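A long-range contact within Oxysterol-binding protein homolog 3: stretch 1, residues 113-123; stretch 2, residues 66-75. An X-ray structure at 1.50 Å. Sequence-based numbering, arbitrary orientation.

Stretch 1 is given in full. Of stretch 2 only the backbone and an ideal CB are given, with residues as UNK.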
# COMPACT_ATOMS: atom_id res chain seq x y z
N THR A 113 10.25 -13.51 -1.42
CA THR A 113 9.76 -13.93 -0.12
C THR A 113 8.50 -13.15 0.26
O THR A 113 7.58 -13.69 0.89
CB THR A 113 10.83 -13.73 0.98
OG1 THR A 113 12.04 -14.39 0.59
CG2 THR A 113 10.36 -14.29 2.31
N ARG A 114 8.45 -11.88 -0.13
CA ARG A 114 7.31 -11.02 0.19
C ARG A 114 5.99 -11.53 -0.39
O ARG A 114 4.92 -11.23 0.14
CB ARG A 114 7.57 -9.59 -0.32
CG ARG A 114 6.57 -8.53 0.17
CD ARG A 114 6.76 -8.25 1.66
NE ARG A 114 5.62 -7.51 2.23
CZ ARG A 114 5.51 -6.18 2.25
NH1 ARG A 114 6.45 -5.40 1.74
NH2 ARG A 114 4.42 -5.64 2.79
N THR A 115 6.05 -12.31 -1.46
CA THR A 115 4.83 -12.82 -2.08
C THR A 115 4.25 -14.07 -1.42
O THR A 115 3.19 -14.54 -1.82
CB THR A 115 5.05 -13.13 -3.58
OG1 THR A 115 5.93 -14.25 -3.71
CG2 THR A 115 5.67 -11.92 -4.29
N LEU A 116 4.94 -14.59 -0.40
CA LEU A 116 4.50 -15.81 0.29
C LEU A 116 3.33 -15.61 1.26
O LEU A 116 2.52 -16.52 1.44
CB LEU A 116 5.67 -16.43 1.04
CG LEU A 116 6.83 -16.95 0.19
CD1 LEU A 116 8.02 -17.26 1.07
CD2 LEU A 116 6.39 -18.19 -0.57
N ARG A 117 3.25 -14.44 1.88
CA ARG A 117 2.17 -14.14 2.83
C ARG A 117 1.42 -12.87 2.46
O ARG A 117 1.85 -12.12 1.58
CB ARG A 117 2.73 -13.99 4.25
CG ARG A 117 3.26 -15.27 4.89
CD ARG A 117 4.76 -15.23 4.98
NE ARG A 117 5.31 -16.23 5.89
CZ ARG A 117 6.61 -16.43 6.07
NH1 ARG A 117 7.49 -15.70 5.40
NH2 ARG A 117 7.03 -17.35 6.92
N LYS A 118 0.30 -12.62 3.14
CA LYS A 118 -0.53 -11.45 2.90
C LYS A 118 -0.75 -10.66 4.19
O LYS A 118 -0.63 -11.21 5.28
CB LYS A 118 -1.89 -11.87 2.34
CG LYS A 118 -2.78 -12.57 3.35
CD LYS A 118 -4.11 -12.97 2.73
CE LYS A 118 -5.02 -13.63 3.76
NZ LYS A 118 -5.32 -12.72 4.89
N PRO A 119 -1.05 -9.36 4.08
CA PRO A 119 -1.28 -8.56 5.29
C PRO A 119 -2.58 -8.95 5.98
O PRO A 119 -3.44 -9.60 5.39
CB PRO A 119 -1.35 -7.13 4.76
CG PRO A 119 -0.54 -7.18 3.49
CD PRO A 119 -0.96 -8.50 2.89
N PHE A 120 -2.70 -8.58 7.25
CA PHE A 120 -3.93 -8.84 8.00
C PHE A 120 -5.03 -7.96 7.43
O PHE A 120 -4.78 -6.81 7.04
CB PHE A 120 -3.76 -8.43 9.47
CG PHE A 120 -3.01 -9.42 10.31
CD1 PHE A 120 -3.66 -10.14 11.30
CD2 PHE A 120 -1.64 -9.58 10.15
CE1 PHE A 120 -2.96 -11.00 12.14
CE2 PHE A 120 -0.92 -10.44 10.98
CZ PHE A 120 -1.59 -11.15 11.98
N ASN A 121 -6.25 -8.48 7.38
CA ASN A 121 -7.38 -7.70 6.91
C ASN A 121 -7.73 -6.72 8.02
O ASN A 121 -7.97 -7.12 9.16
CB ASN A 121 -8.60 -8.59 6.64
CG ASN A 121 -8.39 -9.53 5.48
OD1 ASN A 121 -8.06 -9.11 4.38
ND2 ASN A 121 -8.57 -10.83 5.73
N PRO A 122 -7.76 -5.42 7.72
CA PRO A 122 -8.10 -4.46 8.77
C PRO A 122 -9.56 -4.64 9.19
O PRO A 122 -10.36 -5.20 8.46
CB PRO A 122 -7.87 -3.11 8.11
CG PRO A 122 -6.89 -3.40 7.02
CD PRO A 122 -7.37 -4.72 6.48
N LEU A 123 -9.88 -4.15 10.38
CA LEU A 123 -11.25 -4.20 10.86
C LEU A 123 -11.94 -2.94 10.35
O LEU A 123 -11.28 -1.95 10.06
CB LEU A 123 -11.27 -4.19 12.39
CG LEU A 123 -10.52 -5.33 13.07
CD1 LEU A 123 -10.50 -5.10 14.57
CD2 LEU A 123 -11.20 -6.66 12.73
N UNK A 66 -0.29 -14.84 7.14
CA UNK A 66 -0.08 -13.39 7.14
C UNK A 66 1.35 -12.95 7.38
O UNK A 66 2.21 -13.74 7.79
CB UNK A 66 -0.97 -12.75 8.21
N UNK A 67 1.59 -11.67 7.10
CA UNK A 67 2.86 -11.01 7.38
C UNK A 67 2.40 -10.04 8.48
O UNK A 67 1.22 -9.69 8.54
CB UNK A 67 3.50 -10.34 6.17
N UNK A 68 3.32 -9.59 9.35
CA UNK A 68 2.95 -8.69 10.44
C UNK A 68 2.58 -7.22 10.20
O UNK A 68 3.11 -6.34 10.87
CB UNK A 68 4.13 -8.69 11.42
N UNK A 69 1.69 -6.98 9.25
CA UNK A 69 1.18 -5.63 8.99
C UNK A 69 -0.25 -5.76 8.47
O UNK A 69 -0.66 -6.84 8.04
CB UNK A 69 2.06 -4.88 7.99
N UNK A 70 -1.01 -4.67 8.53
CA UNK A 70 -2.39 -4.68 8.04
C UNK A 70 -2.40 -4.17 6.60
O UNK A 70 -1.40 -3.64 6.11
CB UNK A 70 -3.30 -3.83 8.93
N UNK A 71 -3.53 -4.32 5.92
CA UNK A 71 -3.61 -3.85 4.54
C UNK A 71 -3.43 -2.33 4.48
O UNK A 71 -2.89 -1.80 3.51
CB UNK A 71 -4.95 -4.25 3.91
N UNK A 72 -3.87 -1.62 5.51
CA UNK A 72 -3.70 -0.17 5.53
C UNK A 72 -2.21 0.15 5.51
O UNK A 72 -1.77 1.08 4.83
CB UNK A 72 -4.38 0.45 6.76
N UNK A 73 -1.43 -0.64 6.25
CA UNK A 73 0.02 -0.44 6.29
C UNK A 73 0.65 -0.81 4.94
O UNK A 73 1.54 -0.11 4.45
CB UNK A 73 0.64 -1.27 7.41
N UNK A 74 0.17 -1.89 4.33
CA UNK A 74 0.69 -2.31 3.03
C UNK A 74 0.50 -1.21 1.98
O UNK A 74 1.44 -0.85 1.27
CB UNK A 74 0.00 -3.60 2.57
N UNK A 75 -0.71 -0.69 1.88
CA UNK A 75 -0.97 0.35 0.89
C UNK A 75 -0.18 1.63 1.19
O UNK A 75 0.15 2.38 0.27
CB UNK A 75 -2.47 0.66 0.84

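Position 66 pairs with Lys118 in a parallel bridge, CA to CA 4.7 Å. Its CB points away overall but touches stretch 1, 3.3 Å from Lys118 O and 3.6 Å from Phe120 CE2. A carbonyl and an aromatic ring together suit a short polar donor, though a small apolar residue could also fit. The residue is Asn66. Its ND2 donates to Lys118 O at 3.2 Å, and its OD1 lies over one face of the Phe120 ring. Asn66 ND2 and Lys118 NZ are 3.1 Å apart but both are donors, so no bond joins them.

Position 67 also has extended backbone angles, and its N donates to Lys118 O at 2.9 Å. The CB points sideways, 4.2 Å from Arg117 CB. The guanidinium of Arg114 is within reach of a longer side chain, so an acid is favoured; Gln could reach too. The residue is Glu67. Arg114 NE meets Glu67 OE1 at 2.7 Å in a salt bridge, and Arg114 NH2 donates to Glu67 OE2 at 3.0 Å. Water 1 donates to Glu67 OE1 and to Arg114 O.

At position 68 the chain turns a corner. Phi is -72° and CB points away, so proline is allowed among many others. It is Pro68.

Position 69 gives its O to Phe120 N, 2.8 Å away. CB points away, yet a branched or long apolar chain could curl back to Pro119. Ile69 does so: CG1 is 4.1 Å from Pro119 CB, and CD1 is 3.4 Å from Arg114 NH2.

Position 70 bridges Phe120 in parallel; the register shifts by two from the first bridge, a beta bulge. Its CB shares a sheet face with the Phe120 side chain, 3.8 Å from Phe120 O and 4.1 Å from Pro122 CG, which favours a small residue. A helix starts next, so Ser, Thr, Asp or Asn would cap it. Ser70 OG accepts a weak capping bond from the N of 73.

Position 71 has its CB sideways, 3.6 Å from Pro122 CD and 4.7 Å from Pro119 CB. Two prolines invite an aliphatic side chain. Ile71 packs CG1 on Pro119 CB at 4.1 Å. Its N makes a weak bond to Phe120 O, 3.0 Å.

At position 72 CB points sideways, 4.6 Å from Pro122 CG; a medium apolar chain fits. Leu72 CG sits 3.9 Å from Pro122 CG.

Position 73 is open. Gln73 OE1 accepts from Ser70 N at 2.8 Å.

Position 74 points toward stretch 1, CB 3.7 Å from Pro119 CG. An apolar residue suits. Leu74 CD2 lies 3.6 Å from Pro119 CG.

Position 75 is out of reach. It is Ile75.

Stretch 2 (66-75) NEPISILQLI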
# COMPACT_ATOMS: atom_id res chain seq x y z
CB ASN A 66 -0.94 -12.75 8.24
CG ASN A 66 -2.43 -12.91 8.01
OD1 ASN A 66 -3.20 -13.02 8.97
ND2 ASN A 66 -2.84 -12.91 6.76
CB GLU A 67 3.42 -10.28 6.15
CG GLU A 67 2.45 -9.37 5.44
CD GLU A 67 3.06 -8.71 4.22
OE1 GLU A 67 4.13 -9.18 3.77
OE2 GLU A 67 2.48 -7.73 3.72
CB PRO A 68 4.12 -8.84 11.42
CG PRO A 68 5.27 -9.05 10.51
CD PRO A 68 4.73 -9.99 9.45
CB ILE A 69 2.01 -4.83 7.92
CG1 ILE A 69 2.02 -5.56 6.58
CG2 ILE A 69 3.42 -4.55 8.45
CD1 ILE A 69 2.55 -4.70 5.45
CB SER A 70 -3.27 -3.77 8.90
OG SER A 70 -3.00 -2.41 8.64
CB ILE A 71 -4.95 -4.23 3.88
CG1 ILE A 71 -5.07 -5.75 3.81
CG2 ILE A 71 -5.03 -3.63 2.47
CD1 ILE A 71 -6.36 -6.24 3.18
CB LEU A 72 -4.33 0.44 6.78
CG LEU A 72 -5.86 0.32 6.91
CD1 LEU A 72 -6.29 0.84 8.27
CD2 LEU A 72 -6.53 1.11 5.79
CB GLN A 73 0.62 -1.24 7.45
CG GLN A 73 0.19 -0.68 8.80
CD GLN A 73 0.57 -1.54 9.99
OE1 GLN A 73 0.28 -2.74 10.03
NE2 GLN A 73 1.21 -0.93 10.98
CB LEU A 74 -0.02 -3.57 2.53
CG LEU A 74 0.27 -3.90 1.06
CD1 LEU A 74 1.72 -4.32 0.91
CD2 LEU A 74 -0.65 -5.01 0.58
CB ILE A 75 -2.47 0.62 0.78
CG1 ILE A 75 -3.17 -0.66 0.29
CG2 ILE A 75 -2.73 1.77 -0.19
CD1 ILE A 75 -4.68 -0.56 0.20
O HOH W 1 5.01 -11.51 3.07
O HOH W 2 2.18 -9.09 1.32
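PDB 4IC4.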